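Local coordinates for C alpha-dehydrogenase (Sphingobium sp. SYK-6, PDB 4YAC), which binds NADH as a short-chain dehydrogenase/reductase and acts as the C-alpha-dehydrogenase of lignin beta-aryl ether breakdown, at residues Val94-Ile100 with Thr153-Tyr157; Ala143-Val149 with Lys161-Arg165. All coordinates share one frame; numbering follows the deposited sequence.

Contact 1 (Val94-Ile100 with Thr153-Tyr157)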
loop_
_atom_site.group_PDB
_atom_site.type_symbol
_atom_site.label_atom_id
_atom_site.label_comp_id
_atom_site.label_asym_id
_atom_site.label_seq_id
_atom_site.Cartn_x
_atom_site.Cartn_y
_atom_site.Cartn_z
ATOM N N VAL A 94 -8.292 8.132 10.064
ATOM C CA VAL A 94 -9.731 8.280 9.892
ATOM C C VAL A 94 -10.259 7.194 8.970
ATOM O O VAL A 94 -9.488 6.521 8.285
ATOM C CB VAL A 94 -10.097 9.656 9.308
ATOM C CG1 VAL A 94 -9.614 10.765 10.227
ATOM C CG2 VAL A 94 -9.503 9.826 7.910
ATOM N N SER A 95 -11.578 7.033 8.943
ATOM C CA SER A 95 -12.188 6.055 8.058
ATOM C C SER A 95 -13.639 6.383 7.757
ATOM O O SER A 95 -14.378 6.862 8.615
ATOM C CB SER A 95 -12.098 4.655 8.665
ATOM O OG SER A 95 -12.781 4.596 9.905
ATOM N N GLN A 96 -14.023 6.128 6.512
ATOM C CA GLN A 96 -15.415 6.167 6.100
ATOM C C GLN A 96 -15.590 5.104 5.028
ATOM O O GLN A 96 -14.882 5.102 4.021
ATOM C CB GLN A 96 -15.812 7.549 5.584
ATOM C CG GLN A 96 -17.316 7.786 5.551
ATOM C CD GLN A 96 -17.682 9.239 5.790
ATOM O OE1 GLN A 96 -18.222 9.591 6.839
ATOM N NE2 GLN A 96 -17.392 10.092 4.815
ATOM N N PHE A 97 -16.523 4.192 5.273
ATOM C CA PHE A 97 -16.735 3.039 4.408
ATOM C C PHE A 97 -17.936 3.243 3.493
ATOM O O PHE A 97 -18.838 4.022 3.801
ATOM C CB PHE A 97 -16.927 1.781 5.258
ATOM C CG PHE A 97 -15.818 1.542 6.244
ATOM C CD1 PHE A 97 -14.492 1.662 5.859
ATOM C CD2 PHE A 97 -16.103 1.212 7.558
ATOM C CE1 PHE A 97 -13.473 1.445 6.764
ATOM C CE2 PHE A 97 -15.087 0.997 8.465
ATOM C CZ PHE A 97 -13.770 1.115 8.068
ATOM N N GLY A 98 -17.930 2.541 2.365
ATOM C CA GLY A 98 -19.024 2.593 1.414
ATOM C C GLY A 98 -18.634 1.891 0.130
ATOM O O GLY A 98 -17.457 1.613 -0.086
ATOM N N PRO A 99 -19.619 1.597 -0.731
ATOM C CA PRO A 99 -19.313 0.974 -2.025
ATOM C C PRO A 99 -18.296 1.806 -2.782
ATOM O O PRO A 99 -18.447 3.026 -2.824
ATOM C CB PRO A 99 -20.660 0.966 -2.754
ATOM C CG PRO A 99 -21.685 1.135 -1.689
ATOM C CD PRO A 99 -21.048 1.925 -0.597
ATOM N N ILE A 100 -17.281 1.178 -3.360
ATOM C CA ILE A 100 -16.202 1.943 -3.969
ATOM C C ILE A 100 -16.717 2.763 -5.150
ATOM O O ILE A 100 -16.181 3.829 -5.443
ATOM C CB ILE A 100 -15.039 1.033 -4.435
ATOM C CG1 ILE A 100 -13.847 1.868 -4.919
ATOM C CG2 ILE A 100 -15.486 0.096 -5.542
ATOM C CD1 ILE A 100 -13.322 2.871 -3.912
ATOM N N THR A 153 -16.586 -2.571 0.965
ATOM C CA THR A 153 -16.821 -1.194 1.423
ATOM C C THR A 153 -15.623 -0.511 2.092
ATOM O O THR A 153 -15.736 0.649 2.492
ATOM C CB THR A 153 -18.015 -1.096 2.422
ATOM O OG1 THR A 153 -17.614 -1.517 3.732
ATOM C CG2 THR A 153 -19.223 -1.911 1.944
ATOM N N THR A 154 -14.485 -1.196 2.211
ATOM C CA THR A 154 -13.297 -0.589 2.835
ATOM C C THR A 154 -12.222 -0.205 1.815
ATOM O O THR A 154 -11.043 -0.114 2.156
ATOM C CB THR A 154 -12.642 -1.533 3.875
ATOM O OG1 THR A 154 -12.027 -2.644 3.207
ATOM C CG2 THR A 154 -13.667 -2.040 4.887
ATOM N N GLY A 155 -12.633 0.033 0.573
ATOM C CA GLY A 155 -11.699 0.281 -0.514
ATOM C C GLY A 155 -10.709 1.411 -0.290
ATOM O O GLY A 155 -9.503 1.231 -0.466
ATOM N N ILE A 156 -11.210 2.584 0.081
ATOM C CA ILE A 156 -10.339 3.728 0.332
ATOM C C ILE A 156 -9.448 3.447 1.535
ATOM O O ILE A 156 -8.230 3.571 1.450
ATOM C CB ILE A 156 -11.144 5.022 0.572
ATOM C CG1 ILE A 156 -11.942 5.384 -0.684
ATOM C CG2 ILE A 156 -10.209 6.168 0.939
ATOM C CD1 ILE A 156 -12.821 6.608 -0.533
ATOM N N TYR A 157 -10.067 3.059 2.647
ATOM C CA TYR A 157 -9.342 2.766 3.880
ATOM C C TYR A 157 -8.215 1.757 3.651
ATOM O O TYR A 157 -7.083 1.967 4.086
ATOM C CB TYR A 157 -10.321 2.244 4.938
ATOM C CG TYR A 157 -9.711 1.981 6.294
ATOM C CD1 TYR A 157 -9.366 3.027 7.137
ATOM C CD2 TYR A 157 -9.505 0.685 6.740
ATOM C CE1 TYR A 157 -8.817 2.788 8.383
ATOM C CE2 TYR A 157 -8.959 0.436 7.984
ATOM C CZ TYR A 157 -8.617 1.489 8.801
ATOM O OH TYR A 157 -8.072 1.241 10.041
HETATM O O HOH W 1 -12.977 2.933 3.062
HETATM O O HOH W 2 -15.128 0.334 -0.888
#
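Phe97 presents a ring edge to the face of Tyr157 in a T-shaped stack, with centroids 5.7 Å apart and planes at 84°. The edge arrives through Phe97 CE1, which lies 3.7 Å from Tyr157 CB and also reaches Tyr157 CG. With chi1 at -176°, the Tyr157 ring extends away from its own backbone N, its face toward the Phe97 edge and its CD1 3.5 Å from Ser95 CB. Over one face of the Phe97 ring sits Thr154 CG2, 4.2 Å from the centroid, a CH-pi contact; Thr154 OG1 is hydrogen-bonded to Leu151 O, consistent with the rotation that turns CG2 to the ring.

The direct polar link is Gly98 N to Thr153 O, 2.9 Å long and 158° at the hydrogen, in the carbonyl plane and on a lone pair. Next to it Thr153 CA sends a C-H...O contact to Gly98 O at 3.2 Å. Two waters bridge the segments as well. One joins Gln96 O to Tyr157 N; the other donates to Gly98 O and accepts from Gly155 N, so the first amides of the helix are met partly by solvent.

The loop after strand 87-90 of the Rossmann-type SDR fold is thus packed on the N-terminal turn of helix 155-174. Val94, in the NADH pocket, touches Trp110 of helix 105-133, and Ile100 packs on Trp108 of that helix and on Met175 of the second subunit.

Contact 2 (Ala143-Val149 with Lys161-Arg165)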
loop_
_atom_site.group_PDB
_atom_site.type_symbol
_atom_site.label_atom_id
_atom_site.label_comp_id
_atom_site.label_asym_id
_atom_site.label_seq_id
_atom_site.Cartn_x
_atom_site.Cartn_y
_atom_site.Cartn_z
ATOM N N ALA A 143 -1.026 1.030 11.350
ATOM C CA ALA A 143 -1.824 0.792 10.160
ATOM C C ALA A 143 -3.117 0.094 10.569
ATOM O O ALA A 143 -3.934 0.680 11.272
ATOM C CB ALA A 143 -1.043 -0.030 9.149
ATOM N N SER A 144 -3.279 -1.161 10.160
ATOM C CA SER A 144 -4.519 -1.897 10.354
ATOM C C SER A 144 -4.360 -3.272 9.725
ATOM O O SER A 144 -3.481 -3.470 8.886
ATOM C CB SER A 144 -5.697 -1.140 9.724
ATOM O OG SER A 144 -6.831 -1.966 9.576
ATOM N N MET A 145 -5.203 -4.226 10.109
ATOM C CA MET A 145 -5.213 -5.506 9.414
ATOM C C MET A 145 -5.744 -5.327 7.992
ATOM O O MET A 145 -5.630 -6.231 7.165
ATOM C CB MET A 145 -6.043 -6.538 10.177
ATOM C CG MET A 145 -5.315 -7.160 11.362
ATOM S SD MET A 145 -3.745 -7.939 10.918
ATOM C CE MET A 145 -4.263 -9.124 9.675
ATOM N N SER A 146 -6.310 -4.156 7.707
ATOM C CA SER A 146 -6.699 -3.813 6.342
ATOM C C SER A 146 -5.477 -3.601 5.454
ATOM O O SER A 146 -5.610 -3.402 4.249
ATOM C CB SER A 146 -7.573 -2.559 6.325
ATOM O OG SER A 146 -8.854 -2.828 6.860
ATOM N N ALA A 147 -4.289 -3.625 6.057
ATOM C CA ALA A 147 -3.048 -3.611 5.293
ATOM C C ALA A 147 -2.732 -5.014 4.767
ATOM O O ALA A 147 -1.729 -5.210 4.079
ATOM C CB ALA A 147 -1.902 -3.092 6.149
ATOM N N PHE A 148 -3.585 -5.982 5.102
ATOM C CA PHE A 148 -3.431 -7.364 4.649
ATOM C C PHE A 148 -4.697 -7.918 4.005
ATOM O O PHE A 148 -4.635 -8.874 3.229
ATOM C CB PHE A 148 -3.049 -8.277 5.813
ATOM C CG PHE A 148 -1.636 -8.107 6.281
ATOM C CD1 PHE A 148 -0.610 -8.826 5.693
ATOM C CD2 PHE A 148 -1.336 -7.242 7.317
ATOM C CE1 PHE A 148 0.693 -8.676 6.123
ATOM C CE2 PHE A 148 -0.037 -7.089 7.751
ATOM C CZ PHE A 148 0.979 -7.807 7.153
ATOM N N VAL A 149 -5.842 -7.337 4.350
ATOM C CA VAL A 149 -7.130 -7.907 3.971
ATOM C C VAL A 149 -8.100 -6.868 3.431
ATOM O O VAL A 149 -8.580 -6.009 4.168
ATOM C CB VAL A 149 -7.801 -8.614 5.164
ATOM C CG1 VAL A 149 -9.014 -9.415 4.697
ATOM C CG2 VAL A 149 -6.807 -9.519 5.872
ATOM N N LYS A 161 -4.011 2.020 4.076
ATOM C CA LYS A 161 -3.286 1.227 5.057
ATOM C C LYS A 161 -2.231 0.356 4.378
ATOM O O LYS A 161 -1.156 0.127 4.935
ATOM C CB LYS A 161 -4.266 0.390 5.888
ATOM C CG LYS A 161 -5.195 1.245 6.761
ATOM C CD LYS A 161 -4.423 2.106 7.761
ATOM C CE LYS A 161 -5.334 2.994 8.593
ATOM N NZ LYS A 161 -4.545 3.842 9.536
ATOM N N TYR A 162 -2.511 -0.104 3.164
ATOM C CA TYR A 162 -1.479 -0.752 2.370
ATOM C C TYR A 162 -0.329 0.226 2.146
ATOM O O TYR A 162 0.842 -0.136 2.268
ATOM C CB TYR A 162 -2.041 -1.231 1.028
ATOM C CG TYR A 162 -2.445 -2.686 1.016
ATOM C CD1 TYR A 162 -3.633 -3.100 1.603
ATOM C CD2 TYR A 162 -1.652 -3.646 0.399
ATOM C CE1 TYR A 162 -4.011 -4.424 1.589
ATOM C CE2 TYR A 162 -2.022 -4.971 0.382
ATOM C CZ TYR A 162 -3.201 -5.354 0.978
ATOM O OH TYR A 162 -3.570 -6.676 0.956
ATOM N N ALA A 163 -0.672 1.474 1.846
ATOM C CA ALA A 163 0.332 2.494 1.573
ATOM C C ALA A 163 1.315 2.641 2.728
ATOM O O ALA A 163 2.522 2.560 2.520
ATOM C CB ALA A 163 -0.332 3.829 1.281
ATOM N N VAL A 164 0.813 2.845 3.941
ATOM C CA VAL A 164 1.715 3.097 5.062
ATOM C C VAL A 164 2.405 1.806 5.489
ATOM O O VAL A 164 3.475 1.854 6.087
ATOM C CB VAL A 164 0.994 3.743 6.263
ATOM C CG1 VAL A 164 0.523 5.145 5.892
ATOM C CG2 VAL A 164 -0.158 2.886 6.749
ATOM N N ARG A 165 1.823 0.653 5.165
ATOM C CA ARG A 165 2.541 -0.603 5.370
ATOM C C ARG A 165 3.800 -0.602 4.513
ATOM O O ARG A 165 4.874 -0.973 4.977
ATOM C CB ARG A 165 1.680 -1.819 5.027
ATOM C CG ARG A 165 2.495 -3.103 4.902
ATOM C CD ARG A 165 1.650 -4.307 4.556
ATOM N NE ARG A 165 2.491 -5.455 4.222
ATOM C CZ ARG A 165 2.056 -6.567 3.640
ATOM N NH1 ARG A 165 0.777 -6.693 3.314
ATOM N NH2 ARG A 165 2.904 -7.551 3.374
#
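Ala147 and Tyr162 bring their CA atoms to 4.4 Å, where the 3-10 turn 145-147 meets one side of helix 155-174. This is the loop following strand 137-142 of a Rossmann-type SDR fold, and Lys161 has the spacing from Tyr157 of the family's YxxxK signature. The turn is closed by backbone bonds from Ala147 N to Ser144 O and from Phe148 N to Met145 O.

Arg165 grips the turn in two ways. Its NH1 donates to Ala147 O (3.0 Å, 153° at the hydrogen), with the oxygen near the guanidinium plane but the donor tilted from the carbonyl plane. One guanidinium face meanwhile lies flat on the Phe148 ring, stacked with centres 4.1 Å apart and planes at 24°. The Arg165 chain is extended from CG to NE, and chi1 of 166° directs it past Ala147 to the ring, while NE forms a salt bridge with Glu169 of the same chain. A leucine in place of Arg165 would probably leave Ala147 O without this donor, the Phe148 ring without its stacking partner and Glu169 of the same chain without this salt bridge.

Ala147 O also stands over the centre of the Tyr162 ring, 3.4 Å from CZ, while Ser146 O meets that ring at its edge. Lys161 bends at chi2 and runs alongside the strand end: its CG packs on Ser144 CB at 3.8 Å, and its CD on the backbone of Ala143. Next to it Ser144 closes an ST turn, its OG accepting from Ser146 N at 2.9 Å.

Along the chain the segments alternate: 94-100, 143-149, 153-157, then 161-165, so contacts 1 and 2 interlock. Their centres are 13 Å apart, and both use helix 155-174, contact 1 at its first turn and contact 2 further along. Their loops leave neighbouring parallel strands, 87-90 and 137-142. The contacts meet where Tyr157 OH packs 3.4 Å from Ser144 CB. Ser144, Tyr157 and Lys161 have the spacing of the SDR family's Ser-Tyr-Lys set, consistent with the two contacts together shaping the active site; the bound NADH lies about 8 Å from the side chain of Lys161. Both also reach the second subunit, linking this region to the dimer interface.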